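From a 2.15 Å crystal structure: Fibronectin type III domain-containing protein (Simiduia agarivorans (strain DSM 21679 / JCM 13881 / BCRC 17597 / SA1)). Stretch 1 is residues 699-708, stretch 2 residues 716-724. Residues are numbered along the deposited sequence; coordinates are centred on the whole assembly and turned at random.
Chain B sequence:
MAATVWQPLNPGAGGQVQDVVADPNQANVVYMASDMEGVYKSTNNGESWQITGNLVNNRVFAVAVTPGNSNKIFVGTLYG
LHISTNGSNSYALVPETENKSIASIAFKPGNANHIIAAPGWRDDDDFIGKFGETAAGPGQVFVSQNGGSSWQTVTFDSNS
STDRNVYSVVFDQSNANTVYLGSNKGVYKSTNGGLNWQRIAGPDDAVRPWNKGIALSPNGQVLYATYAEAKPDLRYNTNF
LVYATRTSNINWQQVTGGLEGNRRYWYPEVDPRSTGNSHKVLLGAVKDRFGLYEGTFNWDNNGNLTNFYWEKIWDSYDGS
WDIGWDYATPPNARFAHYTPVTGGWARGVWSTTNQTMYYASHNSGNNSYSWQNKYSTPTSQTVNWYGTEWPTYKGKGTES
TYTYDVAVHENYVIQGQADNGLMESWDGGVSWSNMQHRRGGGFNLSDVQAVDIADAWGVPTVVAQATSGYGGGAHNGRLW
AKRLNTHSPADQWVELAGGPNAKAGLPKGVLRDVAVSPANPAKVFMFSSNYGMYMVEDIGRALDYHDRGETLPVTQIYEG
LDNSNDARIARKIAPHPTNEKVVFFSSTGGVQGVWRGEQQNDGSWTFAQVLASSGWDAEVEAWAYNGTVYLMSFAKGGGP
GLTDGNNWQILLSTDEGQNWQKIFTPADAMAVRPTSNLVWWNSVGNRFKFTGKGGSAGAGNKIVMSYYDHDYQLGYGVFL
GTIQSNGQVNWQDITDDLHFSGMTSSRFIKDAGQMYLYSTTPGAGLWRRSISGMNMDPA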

# COMPACT_ATOMS: atom_id res chain seq x y z
N ALA B 699 -9.44 23.09 -37.63
CA ALA B 699 -9.51 21.64 -37.54
C ALA B 699 -10.47 21.15 -38.62
O ALA B 699 -11.52 21.75 -38.83
CB ALA B 699 -9.98 21.19 -36.15
N GLY B 700 -10.09 20.06 -39.28
CA GLY B 700 -10.93 19.52 -40.34
C GLY B 700 -11.20 20.57 -41.40
O GLY B 700 -10.28 21.22 -41.92
N ASN B 701 -12.48 20.75 -41.73
CA ASN B 701 -12.90 21.75 -42.70
C ASN B 701 -13.42 23.02 -42.04
O ASN B 701 -14.23 23.74 -42.63
CB ASN B 701 -13.97 21.17 -43.63
CG ASN B 701 -15.22 20.73 -42.88
OD1 ASN B 701 -15.22 20.62 -41.65
ND2 ASN B 701 -16.30 20.46 -43.62
N LYS B 702 -12.96 23.32 -40.82
CA LYS B 702 -13.51 24.44 -40.05
C LYS B 702 -12.39 25.35 -39.55
O LYS B 702 -11.34 24.89 -39.11
CB LYS B 702 -14.33 23.93 -38.86
CG LYS B 702 -15.55 23.10 -39.25
CD LYS B 702 -16.63 23.94 -39.92
CE LYS B 702 -17.72 23.06 -40.51
NZ LYS B 702 -18.87 23.84 -41.04
N ILE B 703 -12.65 26.66 -39.63
CA ILE B 703 -11.78 27.70 -39.10
C ILE B 703 -12.66 28.70 -38.36
O ILE B 703 -13.75 29.04 -38.82
CB ILE B 703 -10.98 28.40 -40.22
CG1 ILE B 703 -10.07 27.40 -40.94
CG2 ILE B 703 -10.15 29.55 -39.65
CD1 ILE B 703 -9.56 27.90 -42.27
N VAL B 704 -12.19 29.17 -37.20
CA VAL B 704 -12.93 30.11 -36.38
C VAL B 704 -12.01 31.26 -35.97
O VAL B 704 -10.80 31.08 -35.84
CB VAL B 704 -13.55 29.42 -35.13
CG1 VAL B 704 -12.45 28.84 -34.25
CG2 VAL B 704 -14.44 30.38 -34.34
N MET B 705 -12.60 32.44 -35.80
CA MET B 705 -11.88 33.60 -35.30
C MET B 705 -12.89 34.55 -34.66
O MET B 705 -14.10 34.42 -34.86
CB MET B 705 -11.09 34.30 -36.41
CG MET B 705 -11.95 34.88 -37.53
SD MET B 705 -12.52 36.56 -37.20
CE MET B 705 -10.96 37.43 -37.05
N SER B 706 -12.38 35.52 -33.90
CA SER B 706 -13.23 36.47 -33.20
C SER B 706 -12.57 37.85 -33.20
O SER B 706 -11.43 37.98 -32.76
CB SER B 706 -13.51 36.01 -31.77
OG SER B 706 -13.97 37.08 -30.96
N TYR B 707 -13.30 38.85 -33.69
CA TYR B 707 -12.81 40.23 -33.71
C TYR B 707 -13.20 40.93 -32.41
O TYR B 707 -14.38 40.97 -32.05
CB TYR B 707 -13.39 40.98 -34.91
CG TYR B 707 -12.54 40.89 -36.16
CD1 TYR B 707 -11.22 41.30 -36.16
CD2 TYR B 707 -13.08 40.40 -37.35
CE1 TYR B 707 -10.44 41.22 -37.30
CE2 TYR B 707 -12.31 40.31 -38.50
CZ TYR B 707 -10.99 40.73 -38.47
OH TYR B 707 -10.22 40.64 -39.61
N TYR B 708 -12.20 41.49 -31.73
CA TYR B 708 -12.41 42.01 -30.38
C TYR B 708 -11.34 43.05 -30.08
O TYR B 708 -10.15 42.81 -30.30
CB TYR B 708 -12.37 40.87 -29.36
CG TYR B 708 -12.37 41.29 -27.92
CD1 TYR B 708 -13.55 41.69 -27.29
CD2 TYR B 708 -11.20 41.27 -27.17
CE1 TYR B 708 -13.55 42.06 -25.96
CE2 TYR B 708 -11.20 41.64 -25.84
CZ TYR B 708 -12.38 42.04 -25.24
OH TYR B 708 -12.37 42.42 -23.92
N TYR B 716 -16.78 42.41 -31.88
CA TYR B 716 -17.57 42.56 -33.09
C TYR B 716 -18.39 41.31 -33.38
O TYR B 716 -19.60 41.40 -33.66
CB TYR B 716 -16.67 42.89 -34.29
CG TYR B 716 -17.47 43.40 -35.46
CD1 TYR B 716 -18.11 42.51 -36.33
CD2 TYR B 716 -17.63 44.76 -35.68
CE1 TYR B 716 -18.86 42.97 -37.39
CE2 TYR B 716 -18.38 45.23 -36.74
CZ TYR B 716 -19.00 44.33 -37.59
OH TYR B 716 -19.75 44.79 -38.65
N GLY B 717 -17.76 40.15 -33.33
CA GLY B 717 -18.46 38.92 -33.62
C GLY B 717 -17.55 37.72 -33.78
O GLY B 717 -16.33 37.86 -33.92
N VAL B 718 -18.14 36.52 -33.73
CA VAL B 718 -17.43 35.26 -33.91
C VAL B 718 -17.79 34.73 -35.29
O VAL B 718 -18.97 34.70 -35.67
CB VAL B 718 -17.80 34.25 -32.82
CG1 VAL B 718 -16.90 33.02 -32.90
CG2 VAL B 718 -17.70 34.90 -31.45
N PHE B 719 -16.77 34.31 -36.05
CA PHE B 719 -16.96 33.90 -37.43
C PHE B 719 -16.40 32.51 -37.66
O PHE B 719 -15.29 32.20 -37.22
CB PHE B 719 -16.32 34.91 -38.39
CG PHE B 719 -16.85 36.30 -38.23
CD1 PHE B 719 -16.28 37.19 -37.32
CD2 PHE B 719 -17.95 36.73 -38.98
CE1 PHE B 719 -16.78 38.47 -37.17
CE2 PHE B 719 -18.45 38.01 -38.83
CZ PHE B 719 -17.87 38.88 -37.93
N LEU B 720 -17.16 31.69 -38.37
CA LEU B 720 -16.81 30.31 -38.65
C LEU B 720 -16.74 30.12 -40.16
O LEU B 720 -17.71 30.40 -40.88
CB LEU B 720 -17.84 29.35 -38.05
CG LEU B 720 -17.59 27.85 -38.24
CD1 LEU B 720 -16.56 27.35 -37.25
CD2 LEU B 720 -18.89 27.07 -38.13
N GLY B 721 -15.59 29.67 -40.64
CA GLY B 721 -15.38 29.41 -42.06
C GLY B 721 -15.34 27.92 -42.33
O GLY B 721 -14.83 27.14 -41.52
N THR B 722 -15.89 27.52 -43.48
CA THR B 722 -15.90 26.13 -43.91
C THR B 722 -15.09 26.01 -45.19
O THR B 722 -15.31 26.76 -46.15
CB THR B 722 -17.33 25.63 -44.14
OG1 THR B 722 -18.09 25.77 -42.93
CG2 THR B 722 -17.31 24.16 -44.55
N ILE B 723 -14.15 25.06 -45.20
CA ILE B 723 -13.27 24.85 -46.34
C ILE B 723 -14.03 24.07 -47.40
O ILE B 723 -14.33 22.89 -47.21
CB ILE B 723 -11.98 24.13 -45.93
CG1 ILE B 723 -11.32 24.85 -44.75
CG2 ILE B 723 -11.03 24.02 -47.12
CD1 ILE B 723 -9.98 24.25 -44.35
N GLN B 724 -14.34 24.72 -48.52
CA GLN B 724 -15.00 24.04 -49.62
C GLN B 724 -14.01 23.13 -50.35
O GLN B 724 -12.79 23.22 -50.17
CB GLN B 724 -15.62 25.05 -50.58
CG GLN B 724 -16.51 26.08 -49.91
CD GLN B 724 -17.67 25.46 -49.16
OE1 GLN B 724 -17.82 25.63 -47.95
NE2 GLN B 724 -18.52 24.74 -49.89
O HOH W 1 -16.36 21.37 -46.16
O HOH W 2 -16.03 39.07 -30.83

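The antiparallel ladder between these strands loses its regularity at one end, where a water takes up what the backbone leaves free. From Ile703 to Met705 the pattern is textbook: Ile703 N to Gly721 O (2.9 Å) answers Gly721 N to Ile703 O (2.7 Å), and Met705 N to Phe719 O (3.1 Å) answers Phe719 N to Met705 O (2.9 Å). At Tyr707 the pair splits. Its N still donates to Gly717 O (3.2 Å), but its O accepts from Tyr716 N (2.8 Å) instead of Gly717 N. A water donates to Tyr707 O (2.8 Å) and Ser706 OG (2.9 Å) and accepts a weak bond from Gly717 N (3.2 Å), so the displaced amide is not left bare.

At the other end, Ile723 N donates to Asn701 O (2.9 Å), within the type II' turn from Ala699 to Lys702. Gly700 suits that turn because its phi is positive. A second water joins Asn701 ND2 to Ile723 O, both at 2.7 Å.

The stretches bury 756 Å² between them, and of the contacting residues only Thr722 stays partly exposed; Ile703 CD1 packs on Ile723 CD1 at 4.2 Å. Side chains alternate between the faces. One carries Lys702, Val704, Ser706, Val718, Leu720 and Thr722. Here Val704 CG2 meets Val718 CG1 at 3.9 Å, while the long Lys702 chain brings NZ to Thr722 OG1 at 2.8 Å, a hydrogen bond that gives the buried amine a polar partner.

The other face is built around Phe719, which Met705, its partner across the ladder, and Tyr707, two residues on, both approach from the side of the other strand: Met705 SD lies 3.8 Å from Phe719 CD1, oblique to the ring, and Phe719 CE1 sits 4.2 Å from Tyr707 CD2, at the edge of the tyrosine ring. Gly717 leaves this room, since a CB there would crowd Phe719 CZ. The design rule is a regular backbone core, with water completing the polar groups at its margins.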